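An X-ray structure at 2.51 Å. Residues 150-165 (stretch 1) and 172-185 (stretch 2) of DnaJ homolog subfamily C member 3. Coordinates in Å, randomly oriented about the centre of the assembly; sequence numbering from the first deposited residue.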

# COMPACT_ATOMS: atom_id res chain seq x y z
N CYS A 150 15.42 -0.97 -11.55
CA CYS A 150 14.65 0.22 -11.85
C CYS A 150 13.70 0.47 -10.70
O CYS A 150 12.48 0.20 -10.78
N VAL A 151 14.26 0.99 -9.61
CA VAL A 151 13.55 1.10 -8.34
C VAL A 151 12.58 2.28 -8.30
O VAL A 151 11.67 2.31 -7.47
N TRP A 152 12.76 3.25 -9.19
CA TRP A 152 11.88 4.41 -9.23
C TRP A 152 10.94 4.38 -10.44
O TRP A 152 10.37 5.40 -10.83
N ASP A 153 10.80 3.20 -11.03
CA ASP A 153 9.88 2.98 -12.12
C ASP A 153 8.47 2.79 -11.55
O ASP A 153 8.11 1.70 -11.09
N ALA A 154 7.69 3.86 -11.55
CA ALA A 154 6.38 3.83 -10.93
C ALA A 154 5.41 2.94 -11.69
O ALA A 154 4.66 2.19 -11.07
N GLU A 155 5.43 2.99 -13.01
CA GLU A 155 4.41 2.30 -13.82
C GLU A 155 4.57 0.77 -13.78
O GLU A 155 3.58 0.04 -13.78
N LEU A 156 5.81 0.28 -13.74
CA LEU A 156 6.06 -1.16 -13.66
C LEU A 156 5.70 -1.70 -12.29
O LEU A 156 5.28 -2.83 -12.15
N ARG A 157 5.89 -0.85 -11.28
CA ARG A 157 5.37 -1.07 -9.94
C ARG A 157 3.85 -1.27 -9.95
O ARG A 157 3.33 -2.20 -9.36
N GLU A 158 3.15 -0.36 -10.61
CA GLU A 158 1.71 -0.45 -10.71
C GLU A 158 1.28 -1.66 -11.53
O GLU A 158 0.26 -2.26 -11.21
N LEU A 159 2.04 -2.01 -12.56
CA LEU A 159 1.77 -3.20 -13.35
C LEU A 159 1.89 -4.48 -12.54
O LEU A 159 1.08 -5.39 -12.69
N ARG A 160 2.90 -4.56 -11.68
CA ARG A 160 3.04 -5.68 -10.76
C ARG A 160 1.85 -5.74 -9.80
O ARG A 160 1.39 -6.82 -9.44
N ALA A 161 1.36 -4.57 -9.39
CA ALA A 161 0.19 -4.51 -8.53
C ALA A 161 -1.03 -5.12 -9.23
O ALA A 161 -1.75 -5.92 -8.63
N GLU A 162 -1.23 -4.76 -10.50
CA GLU A 162 -2.27 -5.36 -11.31
C GLU A 162 -2.14 -6.87 -11.27
O GLU A 162 -3.15 -7.58 -11.17
N CYS A 163 -0.91 -7.38 -11.35
CA CYS A 163 -0.72 -8.83 -11.34
C CYS A 163 -1.25 -9.39 -10.04
O CYS A 163 -1.94 -10.40 -10.02
N PHE A 164 -0.93 -8.70 -8.95
CA PHE A 164 -1.28 -9.17 -7.64
C PHE A 164 -2.78 -9.15 -7.45
O PHE A 164 -3.32 -10.10 -6.87
N ILE A 165 -3.47 -8.11 -7.92
CA ILE A 165 -4.93 -8.13 -7.77
C ILE A 165 -5.54 -9.30 -8.56
O ILE A 165 -6.37 -10.02 -8.03
N LYS A 172 -1.02 -7.39 -1.28
CA LYS A 172 0.27 -7.20 -1.92
C LYS A 172 0.16 -6.05 -2.91
O LYS A 172 1.05 -5.20 -3.00
N ALA A 173 -0.97 -6.00 -3.61
CA ALA A 173 -1.26 -4.93 -4.55
C ALA A 173 -1.31 -3.56 -3.88
O ALA A 173 -0.68 -2.63 -4.36
N ILE A 174 -2.03 -3.45 -2.76
CA ILE A 174 -2.08 -2.19 -2.00
C ILE A 174 -0.67 -1.70 -1.71
O ILE A 174 -0.37 -0.51 -1.85
N SER A 175 0.20 -2.62 -1.33
CA SER A 175 1.56 -2.28 -0.94
C SER A 175 2.38 -1.73 -2.10
O SER A 175 3.09 -0.74 -1.95
N ASP A 176 2.26 -2.37 -3.26
CA ASP A 176 2.93 -1.89 -4.46
C ASP A 176 2.40 -0.55 -4.91
O ASP A 176 3.17 0.29 -5.37
N LEU A 177 1.09 -0.35 -4.78
CA LEU A 177 0.47 0.92 -5.14
C LEU A 177 0.86 2.04 -4.20
O LEU A 177 1.03 3.18 -4.63
N LYS A 178 1.02 1.72 -2.92
CA LYS A 178 1.49 2.70 -1.95
C LYS A 178 2.92 3.10 -2.27
O LYS A 178 3.23 4.30 -2.32
N ALA A 179 3.78 2.11 -2.50
CA ALA A 179 5.16 2.40 -2.90
C ALA A 179 5.19 3.30 -4.14
O ALA A 179 5.87 4.32 -4.14
N ALA A 180 4.41 2.94 -5.16
CA ALA A 180 4.31 3.69 -6.40
C ALA A 180 3.87 5.14 -6.21
O ALA A 180 4.30 6.02 -6.96
N SER A 181 3.01 5.36 -5.22
CA SER A 181 2.47 6.69 -4.94
C SER A 181 3.53 7.63 -4.38
O SER A 181 3.47 8.84 -4.60
N LYS A 182 4.49 7.07 -3.67
CA LYS A 182 5.63 7.83 -3.15
C LYS A 182 6.61 8.27 -4.25
O LYS A 182 7.48 9.09 -3.99
N LEU A 183 6.48 7.73 -5.46
CA LEU A 183 7.44 7.99 -6.53
C LEU A 183 6.88 8.97 -7.54
O LEU A 183 7.63 9.64 -8.24
N LYS A 184 5.55 9.04 -7.61
CA LYS A 184 4.82 9.87 -8.56
C LYS A 184 4.01 10.92 -7.78
O LYS A 184 3.70 10.71 -6.60
N SER A 185 3.68 12.04 -8.41
CA SER A 185 2.80 13.04 -7.78
C SER A 185 1.32 12.76 -8.12
O SER A 185 0.47 12.65 -7.22

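A buried carboxylate, rather than a hydrophobic side chain, is the principal knob in this pair of nearly antiparallel helices. Asp 176 (chi1 m) points toward stretch 1 and sits in a hole formed by Arg 157, Arg 160, Ala 161 and Phe 164. The example illustrates a general principle: an acid can occupy a helix interface when its neighbours supply compensating charge. Here two arginines do so. Arg 160 leaves its helix sideways, with chi1 t, but its end swings closer, and its NH1 forms a salt bridge to Asp 176 OD1 at 2.8 Å, although the hydrogen-bond geometry is weak. Arg 157, also chi1 t, adds a longer salt bridge from NE to Asp 176 OD1 at 3.5 Å. Its guanidinium carries Ala 179 CB over one face, with NH2 3.5 Å from that methyl.

Around this charged centre, small residues let the backbones approach: the CA atoms of Ala 161 and Ala 173 lie only 4.3 Å apart. Ala 161 CB packs 3.7 Å from CG of Leu 177 (m, t), while Ala 173 CB lies 3.5 Å from Ile 165 CG2. Phe 164 (chi1 m) closes this end. Lys 172 CB rests over its ring face in a CH-pi contact, 3.9 Å from the ring centroid, before the lysine's extended chain leads away.

Towards the other end, Ala 180 CB meets Glu 158 CG at 3.8 Å and Arg 157 CG at 3.9 Å, so aliphatic portions of charged residues serve as packing surface. Leu 183 (m, t) extends the apolar contact beyond the first helix's start: its CD2 approaches Trp 152 CD1 at 3.8 Å, and its CB lies 4.3 Å from Ala 154 CB. At the periphery, water 1 donates to Glu 155 OE2 (2.7 Å) and accepts from Lys 184 NZ (3.3 Å), bridging the stretches.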

# COMPACT_ATOMS: atom_id res chain seq x y z
CB CYS A 150 13.89 0.04 -13.16
SG CYS A 150 14.93 -0.46 -14.55
CB VAL A 151 14.54 1.16 -7.13
CG1 VAL A 151 15.22 -0.20 -6.90
CG2 VAL A 151 15.59 2.26 -7.31
CB TRP A 152 12.69 5.72 -9.20
CG TRP A 152 13.65 5.83 -8.03
CD1 TRP A 152 13.51 5.29 -6.78
CD2 TRP A 152 14.89 6.54 -8.02
NE1 TRP A 152 14.59 5.61 -5.99
CE2 TRP A 152 15.46 6.38 -6.73
CE3 TRP A 152 15.59 7.30 -8.97
CZ2 TRP A 152 16.68 6.95 -6.37
CZ3 TRP A 152 16.81 7.87 -8.62
CH2 TRP A 152 17.35 7.68 -7.32
CB ASP A 153 10.31 1.77 -12.93
CG ASP A 153 9.54 1.61 -14.24
OD1 ASP A 153 8.34 1.95 -14.30
OD2 ASP A 153 10.14 1.11 -15.21
CB ALA A 154 5.81 5.24 -10.78
CB GLU A 155 4.35 2.80 -15.27
CG GLU A 155 4.91 4.22 -15.57
CD GLU A 155 4.43 5.32 -14.62
OE1 GLU A 155 3.23 5.63 -14.62
OE2 GLU A 155 5.28 5.88 -13.88
CB LEU A 156 7.50 -1.50 -14.01
CG LEU A 156 7.89 -1.31 -15.48
CD1 LEU A 156 9.20 -2.04 -15.75
CD2 LEU A 156 6.78 -1.82 -16.41
CB ARG A 157 5.68 0.15 -9.08
CG ARG A 157 5.65 -0.11 -7.62
CD ARG A 157 7.01 -0.53 -7.21
NE ARG A 157 7.01 -1.06 -5.87
CZ ARG A 157 8.08 -1.10 -5.11
NH1 ARG A 157 9.22 -0.63 -5.59
NH2 ARG A 157 8.01 -1.59 -3.88
CB GLU A 158 1.12 0.84 -11.28
CG GLU A 158 1.28 2.04 -10.36
CD GLU A 158 0.67 3.31 -10.93
OE1 GLU A 158 0.81 3.56 -12.14
OE2 GLU A 158 0.04 4.07 -10.16
CB LEU A 159 2.66 -3.27 -14.59
CG LEU A 159 2.41 -4.48 -15.52
CD1 LEU A 159 1.13 -4.30 -16.32
CD2 LEU A 159 3.58 -4.70 -16.45
CB ARG A 160 4.35 -5.59 -9.97
CG ARG A 160 4.74 -6.89 -9.29
CD ARG A 160 5.29 -6.63 -7.91
NE ARG A 160 6.72 -6.80 -7.81
CZ ARG A 160 7.51 -6.14 -6.96
NH1 ARG A 160 7.03 -5.22 -6.15
NH2 ARG A 160 8.81 -6.39 -6.97
CB ALA A 161 -0.08 -3.08 -8.09
CB GLU A 162 -2.16 -4.92 -12.77
CG GLU A 162 -3.01 -3.76 -13.21
CD GLU A 162 -4.41 -3.77 -12.61
OE1 GLU A 162 -5.27 -4.61 -12.99
OE2 GLU A 162 -4.64 -2.90 -11.75
CB CYS A 163 0.74 -9.20 -11.50
SG CYS A 163 1.34 -8.93 -13.14
CB PHE A 164 -0.56 -8.37 -6.55
CG PHE A 164 0.87 -8.78 -6.33
CD1 PHE A 164 1.86 -7.82 -6.15
CD2 PHE A 164 1.23 -10.13 -6.30
CE1 PHE A 164 3.20 -8.21 -5.95
CE2 PHE A 164 2.55 -10.52 -6.10
CZ PHE A 164 3.54 -9.56 -5.93
CB ILE A 165 -5.68 -6.75 -8.01
CG1 ILE A 165 -6.58 -6.79 -9.23
CG2 ILE A 165 -4.75 -5.53 -7.99
CD1 ILE A 165 -5.89 -6.30 -10.52
CB LYS A 172 0.76 -8.48 -2.58
CG LYS A 172 1.25 -9.53 -1.59
CD LYS A 172 1.92 -10.69 -2.29
CE LYS A 172 2.50 -11.67 -1.28
NZ LYS A 172 3.38 -12.70 -1.92
CB ALA A 173 -2.55 -5.23 -5.30
CB ILE A 174 -2.93 -2.27 -0.67
CG1 ILE A 174 -2.35 -3.29 0.33
CG2 ILE A 174 -4.40 -2.62 -0.95
CD1 ILE A 174 -1.44 -2.74 1.51
CB SER A 175 2.24 -3.50 -0.34
OG SER A 175 3.63 -3.31 -0.34
CB ASP A 176 2.78 -2.89 -5.59
CG ASP A 176 3.91 -3.91 -5.63
OD1 ASP A 176 4.94 -3.73 -4.92
OD2 ASP A 176 3.76 -4.89 -6.39
CB LEU A 177 -1.04 0.78 -5.23
CG LEU A 177 -1.54 -0.09 -6.38
CD1 LEU A 177 -2.96 -0.55 -6.08
CD2 LEU A 177 -1.46 0.63 -7.70
CB LYS A 178 1.39 2.18 -0.51
CG LYS A 178 0.00 2.25 0.09
CD LYS A 178 0.05 1.92 1.59
CE LYS A 178 -1.28 2.20 2.27
NZ LYS A 178 -1.72 3.63 2.09
CB ALA A 179 5.93 1.12 -3.13
CB ALA A 180 3.35 3.00 -7.36
CB SER A 181 1.28 6.60 -3.98
OG SER A 181 1.68 6.05 -2.74
CB LYS A 182 6.36 7.01 -2.08
CG LYS A 182 5.63 6.98 -0.74
CD LYS A 182 6.04 5.76 0.08
CE LYS A 182 5.01 5.48 1.19
NZ LYS A 182 4.83 4.01 1.47
CB LEU A 183 7.82 6.69 -7.25
CG LEU A 183 8.44 5.57 -6.40
CD1 LEU A 183 8.35 4.23 -7.10
CD2 LEU A 183 9.86 5.89 -6.02
CB LYS A 184 3.88 8.97 -9.39
CG LYS A 184 3.77 9.32 -10.87
CD LYS A 184 2.81 10.49 -11.13
CE LYS A 184 3.34 11.48 -12.18
NZ LYS A 184 3.07 11.02 -13.58
CB SER A 185 3.20 14.47 -8.16
OG SER A 185 2.61 14.86 -9.40
O HOH W 1 5.19 8.53 -13.79